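PDB 3O5V: X-PRO dipeptidase from Streptococcus pyogenes M1 GAS, which probably hydrolyses Xaa-Pro dipeptides as a manganese-dependent prolidase of the M24B family, this chain being its N-terminal creatinase/prolidase domain. Local coordinates for residues Gln42-Phe56 with Asn81-Thr93. Residues are numbered along the deposited sequence; the frame is centred on the assembly and turned at random.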
loop_
_atom_site.group_PDB
_atom_site.type_symbol
_atom_site.label_atom_id
_atom_site.label_comp_id
_atom_site.label_asym_id
_atom_site.label_seq_id
_atom_site.Cartn_x
_atom_site.Cartn_y
_atom_site.Cartn_z
ATOM N N GLN A 42 -9.064 5.445 -5.047
ATOM C CA GLN A 42 -7.826 5.104 -4.340
ATOM C C GLN A 42 -7.427 3.630 -4.477
ATOM O O GLN A 42 -8.278 2.748 -4.485
ATOM C CB GLN A 42 -7.954 5.478 -2.863
ATOM C CG GLN A 42 -8.286 6.967 -2.637
ATOM C CD GLN A 42 -7.175 7.912 -3.097
ATOM O OE1 GLN A 42 -5.993 7.556 -3.102
ATOM N NE2 GLN A 42 -7.557 9.137 -3.470
ATOM N N LEU A 43 -6.120 3.393 -4.556
ATOM C CA LEU A 43 -5.521 2.057 -4.595
ATOM C C LEU A 43 -4.216 2.122 -3.805
ATOM O O LEU A 43 -3.369 2.947 -4.117
ATOM C CB LEU A 43 -5.228 1.659 -6.047
ATOM C CG LEU A 43 -4.288 0.477 -6.285
ATOM C CD1 LEU A 43 -4.970 -0.834 -5.873
ATOM C CD2 LEU A 43 -3.839 0.452 -7.744
ATOM N N PHE A 44 -4.062 1.273 -2.782
ATOM C CA PHE A 44 -2.798 1.186 -2.022
ATOM C C PHE A 44 -2.501 -0.246 -1.609
ATOM O O PHE A 44 -3.422 -1.011 -1.252
ATOM C CB PHE A 44 -2.810 2.048 -0.735
ATOM C CG PHE A 44 -2.929 3.527 -0.969
ATOM C CD1 PHE A 44 -1.865 4.255 -1.512
ATOM C CD2 PHE A 44 -4.097 4.211 -0.592
ATOM C CE1 PHE A 44 -1.976 5.641 -1.711
ATOM C CE2 PHE A 44 -4.223 5.583 -0.798
ATOM C CZ PHE A 44 -3.159 6.305 -1.350
ATOM N N LEU A 45 -1.226 -0.614 -1.671
ATOM C CA LEU A 45 -0.755 -1.845 -1.035
ATOM C C LEU A 45 0.118 -1.507 0.176
ATOM O O LEU A 45 1.164 -0.882 0.042
ATOM C CB LEU A 45 0.026 -2.728 -2.029
ATOM C CG LEU A 45 0.628 -4.013 -1.442
ATOM C CD1 LEU A 45 -0.469 -5.000 -0.997
ATOM C CD2 LEU A 45 1.547 -4.702 -2.419
ATOM N N PHE A 46 -0.332 -1.923 1.356
ATOM C CA PHE A 46 0.373 -1.636 2.613
ATOM C C PHE A 46 1.191 -2.851 3.013
ATOM O O PHE A 46 0.625 -3.900 3.371
ATOM C CB PHE A 46 -0.641 -1.301 3.717
ATOM C CG PHE A 46 -1.419 -0.038 3.461
ATOM C CD1 PHE A 46 -0.870 1.211 3.781
ATOM C CD2 PHE A 46 -2.681 -0.089 2.875
ATOM C CE1 PHE A 46 -1.580 2.388 3.532
ATOM C CE2 PHE A 46 -3.409 1.081 2.631
ATOM C CZ PHE A 46 -2.859 2.321 2.955
ATOM N N VAL A 47 2.512 -2.727 2.937
ATOM C CA VAL A 47 3.403 -3.827 3.334
ATOM C C VAL A 47 4.123 -3.481 4.642
ATOM O O VAL A 47 5.136 -2.769 4.657
ATOM C CB VAL A 47 4.416 -4.191 2.208
ATOM C CG1 VAL A 47 5.247 -5.403 2.597
ATOM C CG2 VAL A 47 3.680 -4.434 0.888
ATOM N N TYR A 48 3.563 -3.972 5.742
ATOM C CA TYR A 48 4.162 -3.840 7.074
ATOM C C TYR A 48 5.424 -4.672 7.161
ATOM O O TYR A 48 5.499 -5.728 6.526
ATOM C CB TYR A 48 3.181 -4.349 8.121
ATOM C CG TYR A 48 1.990 -3.444 8.298
ATOM C CD1 TYR A 48 0.797 -3.694 7.623
ATOM C CD2 TYR A 48 2.067 -2.317 9.131
ATOM C CE1 TYR A 48 -0.306 -2.846 7.783
ATOM C CE2 TYR A 48 0.979 -1.472 9.294
ATOM C CZ TYR A 48 -0.200 -1.746 8.627
ATOM O OH TYR A 48 -1.282 -0.907 8.787
ATOM N N HIS A 49 6.415 -4.219 7.934
ATOM C CA HIS A 49 7.650 -5.010 8.065
ATOM C C HIS A 49 7.381 -6.345 8.789
ATOM O O HIS A 49 8.090 -7.327 8.572
ATOM C CB HIS A 49 8.790 -4.204 8.713
ATOM C CG HIS A 49 8.746 -4.158 10.210
ATOM N ND1 HIS A 49 7.786 -3.457 10.911
ATOM C CD2 HIS A 49 9.565 -4.705 11.141
ATOM C CE1 HIS A 49 8.008 -3.585 12.210
ATOM N NE2 HIS A 49 9.079 -4.343 12.376
ATOM N N ASP A 50 6.315 -6.395 9.589
ATOM C CA ASP A 50 6.036 -7.577 10.419
ATOM C C ASP A 50 4.648 -8.195 10.219
ATOM O O ASP A 50 4.517 -9.424 10.141
ATOM C CB ASP A 50 6.275 -7.262 11.900
ATOM C CG ASP A 50 5.558 -5.996 12.364
ATOM O OD1 ASP A 50 4.979 -5.243 11.528
ATOM O OD2 ASP A 50 5.592 -5.737 13.576
ATOM N N LEU A 51 3.623 -7.358 10.112
ATOM C CA LEU A 51 2.227 -7.812 9.984
ATOM C C LEU A 51 1.883 -8.322 8.581
ATOM O O LEU A 51 2.676 -8.171 7.645
ATOM C CB LEU A 51 1.295 -6.647 10.343
ATOM C CG LEU A 51 0.965 -6.297 11.807
ATOM C CD1 LEU A 51 1.878 -6.937 12.870
ATOM C CD2 LEU A 51 0.887 -4.773 11.973
ATOM N N ALA A 52 0.699 -8.915 8.428
ATOM C CA ALA A 52 0.225 -9.295 7.091
ATOM C C ALA A 52 0.139 -8.042 6.215
ATOM O O ALA A 52 -0.184 -6.965 6.711
ATOM C CB ALA A 52 -1.139 -9.960 7.164
ATOM N N PRO A 53 0.435 -8.177 4.916
ATOM C CA PRO A 53 0.202 -7.025 4.047
ATOM C C PRO A 53 -1.303 -6.817 3.836
ATOM O O PRO A 53 -2.101 -7.737 4.099
ATOM C CB PRO A 53 0.895 -7.426 2.748
ATOM C CG PRO A 53 0.790 -8.942 2.733
ATOM C CD PRO A 53 0.885 -9.372 4.166
ATOM N N VAL A 54 -1.686 -5.615 3.423
ATOM C CA VAL A 54 -3.094 -5.282 3.217
ATOM C C VAL A 54 -3.274 -4.564 1.888
ATOM O O VAL A 54 -2.634 -3.527 1.640
ATOM C CB VAL A 54 -3.653 -4.386 4.345
ATOM C CG1 VAL A 54 -5.137 -4.068 4.095
ATOM C CG2 VAL A 54 -3.482 -5.055 5.704
ATOM N N LEU A 55 -4.157 -5.101 1.042
ATOM C CA LEU A 55 -4.518 -4.409 -0.184
ATOM C C LEU A 55 -5.785 -3.589 0.037
ATOM O O LEU A 55 -6.793 -4.118 0.520
ATOM C CB LEU A 55 -4.712 -5.380 -1.362
ATOM C CG LEU A 55 -5.002 -4.664 -2.695
ATOM C CD1 LEU A 55 -3.784 -3.905 -3.207
ATOM C CD2 LEU A 55 -5.486 -5.650 -3.738
ATOM N N PHE A 56 -5.720 -2.313 -0.330
ATOM C CA PHE A 56 -6.866 -1.389 -0.235
ATOM C C PHE A 56 -7.308 -0.966 -1.637
ATOM O O PHE A 56 -6.504 -0.409 -2.395
ATOM C CB PHE A 56 -6.476 -0.144 0.592
ATOM C CG PHE A 56 -7.620 0.821 0.795
ATOM C CD1 PHE A 56 -8.596 0.564 1.754
ATOM C CD2 PHE A 56 -7.725 1.979 0.021
ATOM C CE1 PHE A 56 -9.695 1.443 1.936
ATOM C CE2 PHE A 56 -8.802 2.872 0.202
ATOM C CZ PHE A 56 -9.791 2.591 1.162
ATOM N N ASN A 81 -15.514 7.970 2.932
ATOM C CA ASN A 81 -14.284 8.737 2.805
ATOM C C ASN A 81 -13.129 7.723 2.810
ATOM O O ASN A 81 -12.978 6.989 3.785
ATOM C CB ASN A 81 -14.155 9.702 3.984
ATOM C CG ASN A 81 -12.846 10.480 3.969
ATOM O OD1 ASN A 81 -11.761 9.900 3.999
ATOM N ND2 ASN A 81 -12.945 11.801 3.944
ATOM N N PRO A 82 -12.318 7.671 1.729
ATOM C CA PRO A 82 -11.315 6.583 1.688
ATOM C C PRO A 82 -10.272 6.672 2.809
ATOM O O PRO A 82 -9.796 5.641 3.287
ATOM C CB PRO A 82 -10.658 6.749 0.308
ATOM C CG PRO A 82 -10.830 8.230 -0.006
ATOM C CD PRO A 82 -12.184 8.593 0.581
ATOM N N TRP A 83 -9.927 7.892 3.228
ATOM C CA TRP A 83 -8.900 8.085 4.245
ATOM C C TRP A 83 -9.371 7.589 5.614
ATOM O O TRP A 83 -8.617 6.928 6.335
ATOM C CB TRP A 83 -8.450 9.556 4.285
ATOM C CG TRP A 83 -8.143 10.058 2.904
ATOM C CD1 TRP A 83 -8.875 10.945 2.169
ATOM C CD2 TRP A 83 -7.049 9.650 2.072
ATOM N NE1 TRP A 83 -8.298 11.131 0.935
ATOM C CE2 TRP A 83 -7.176 10.345 0.847
ATOM C CE3 TRP A 83 -5.978 8.760 2.242
ATOM C CZ2 TRP A 83 -6.263 10.189 -0.205
ATOM C CZ3 TRP A 83 -5.062 8.599 1.188
ATOM C CH2 TRP A 83 -5.216 9.314 -0.013
ATOM N N GLU A 84 -10.630 7.883 5.943
ATOM C CA GLU A 84 -11.251 7.366 7.168
ATOM C C GLU A 84 -11.334 5.853 7.126
ATOM O O GLU A 84 -11.092 5.191 8.130
ATOM C CB GLU A 84 -12.649 7.964 7.362
ATOM C CG GLU A 84 -12.625 9.484 7.455
ATOM C CD GLU A 84 -13.975 10.126 7.786
ATOM O OE1 GLU A 84 -15.035 9.466 7.652
ATOM O OE2 GLU A 84 -13.963 11.318 8.179
ATOM N N LYS A 85 -11.666 5.306 5.958
ATOM C CA LYS A 85 -11.768 3.857 5.811
ATOM C C LYS A 85 -10.419 3.152 6.022
ATOM O O LYS A 85 -10.340 2.142 6.715
ATOM C CB LYS A 85 -12.379 3.494 4.451
ATOM C CG LYS A 85 -12.684 2.002 4.271
ATOM C CD LYS A 85 -13.841 1.509 5.148
ATOM C CE LYS A 85 -14.317 0.138 4.684
ATOM N NZ LYS A 85 -15.451 -0.377 5.494
ATOM N N ILE A 86 -9.352 3.686 5.438
ATOM C CA ILE A 86 -8.016 3.112 5.649
ATOM C C ILE A 86 -7.678 3.073 7.146
ATOM O O ILE A 86 -7.207 2.053 7.668
ATOM C CB ILE A 86 -6.931 3.905 4.898
ATOM C CG1 ILE A 86 -7.115 3.735 3.386
ATOM C CG2 ILE A 86 -5.528 3.459 5.358
ATOM C CD1 ILE A 86 -6.458 4.848 2.520
ATOM N N LYS A 87 -7.905 4.199 7.816
ATOM C CA LYS A 87 -7.745 4.289 9.269
ATOM C C LYS A 87 -8.569 3.207 9.986
ATOM O O LYS A 87 -8.077 2.576 10.917
ATOM C CB LYS A 87 -8.126 5.698 9.767
ATOM C CG LYS A 87 -8.056 5.892 11.299
ATOM C CD LYS A 87 -6.647 5.686 11.833
ATOM C CE LYS A 87 -6.598 5.862 13.361
ATOM N NZ LYS A 87 -5.225 5.647 13.895
ATOM N N ALA A 88 -9.800 2.981 9.531
ATOM C CA ALA A 88 -10.703 2.017 10.170
ATOM C C ALA A 88 -10.277 0.558 9.972
ATOM O O ALA A 88 -10.443 -0.261 10.887
ATOM C CB ALA A 88 -12.148 2.226 9.686
ATOM N N VAL A 89 -9.708 0.232 8.804
ATOM C CA VAL A 89 -9.428 -1.179 8.455
ATOM C C VAL A 89 -8.006 -1.689 8.748
ATOM O O VAL A 89 -7.807 -2.895 8.916
ATOM C CB VAL A 89 -9.800 -1.530 6.974
ATOM C CG1 VAL A 89 -11.241 -1.159 6.680
ATOM C CG2 VAL A 89 -8.830 -0.870 5.964
ATOM N N LEU A 90 -7.029 -0.788 8.780
ATOM C CA LEU A 90 -5.632 -1.183 8.974
ATOM C C LEU A 90 -5.359 -1.563 10.438
ATOM O O LEU A 90 -5.963 -0.984 11.342
ATOM C CB LEU A 90 -4.689 -0.060 8.554
ATOM C CG LEU A 90 -4.472 0.234 7.064
ATOM C CD1 LEU A 90 -3.332 1.191 6.939
ATOM C CD2 LEU A 90 -4.141 -1.014 6.288
ATOM N N PRO A 91 -4.441 -2.525 10.670
ATOM C CA PRO A 91 -4.150 -2.944 12.059
ATOM C C PRO A 91 -3.399 -1.890 12.869
ATOM O O PRO A 91 -3.490 -1.873 14.097
ATOM C CB PRO A 91 -3.271 -4.188 11.879
ATOM C CG PRO A 91 -2.690 -4.057 10.473
ATOM C CD PRO A 91 -3.744 -3.364 9.669
ATOM N N ASN A 92 -2.675 -1.010 12.182
ATOM C CA ASN A 92 -1.700 -0.136 12.817
ATOM C C ASN A 92 -1.361 1.048 11.911
ATOM O O ASN A 92 -1.131 0.862 10.722
ATOM C CB ASN A 92 -0.424 -0.947 13.108
ATOM C CG ASN A 92 0.606 -0.166 13.879
ATOM O OD1 ASN A 92 0.747 -0.334 15.093
ATOM N ND2 ASN A 92 1.348 0.681 13.191
ATOM N N THR A 93 -1.326 2.256 12.470
ATOM C CA THR A 93 -0.887 3.433 11.705
ATOM C C THR A 93 0.273 4.172 12.393
ATOM O O THR A 93 0.544 5.337 12.101
ATOM C CB THR A 93 -2.066 4.399 11.405
ATOM O OG1 THR A 93 -2.621 4.862 12.636
ATOM C CG2 THR A 93 -3.162 3.701 10.599
#
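Phe44, Phe46 and Phe56 meet Ile86 and Leu90 where helix 82-89 lies along one face of a beta hairpin. Strands 44-48 and 54-56 are antiparallel, with Phe44-Phe56 and Phe46-Val54 as hydrogen-bonded pairs; the helix runs 28° from the direction of the first, its axis 12.4 Å away, and nearly antiparallel to the second, 10.7 Å away. Even-numbered residues of both strands turn their side chains toward segment 81-93, while Val47 packs on Ile8 of helix 3-14 and Leu45 on Ile28 of helix 25-32, both behind the sheet. Ile86 fills the middle: CG1 makes a CH-pi contact over the centre of the Phe56 ring, 3.5 Å from its centroid, CD1 reaches Phe44, and CG2, anti to the backbone N, is turned to Phe46 CZ at 3.8 Å. Leu90 CD1 makes a CH-pi contact over the Phe46 face, 3.9 Å from the ring centroid, and its CD2 lies against Val54. Lys85 CG touches the Phe56 ring at its edge. Near the helix start, the Phe44 and Trp83 rings meet rim to rim with planes 48° apart. There the Gln42 chain, bent at chi2 (-65°), lays CG against Pro82 and brings its amide against Trp83 CZ2 and CH2, the amide and indole planes oblique to each other. Beyond the helix end, Tyr48 OH donates to Asn92 O at 2.6 Å, in the carbonyl plane and on a lone pair, while Pro91 CG packs 3.8 Å from Tyr48 CE1. Leu51 CD2 lies over one face of the tyrosine ring, offset toward its rim, and also touches Pro91. The contact is thus chiefly apolar, a helix-on-sheet layer of the creatinase/prolidase N-terminal fold, whose cross-segment hydrogen bond lets the buried tyrosine hydroxyl, wedged beside Leu90, tie the chain after the helix to the end of strand 44-48.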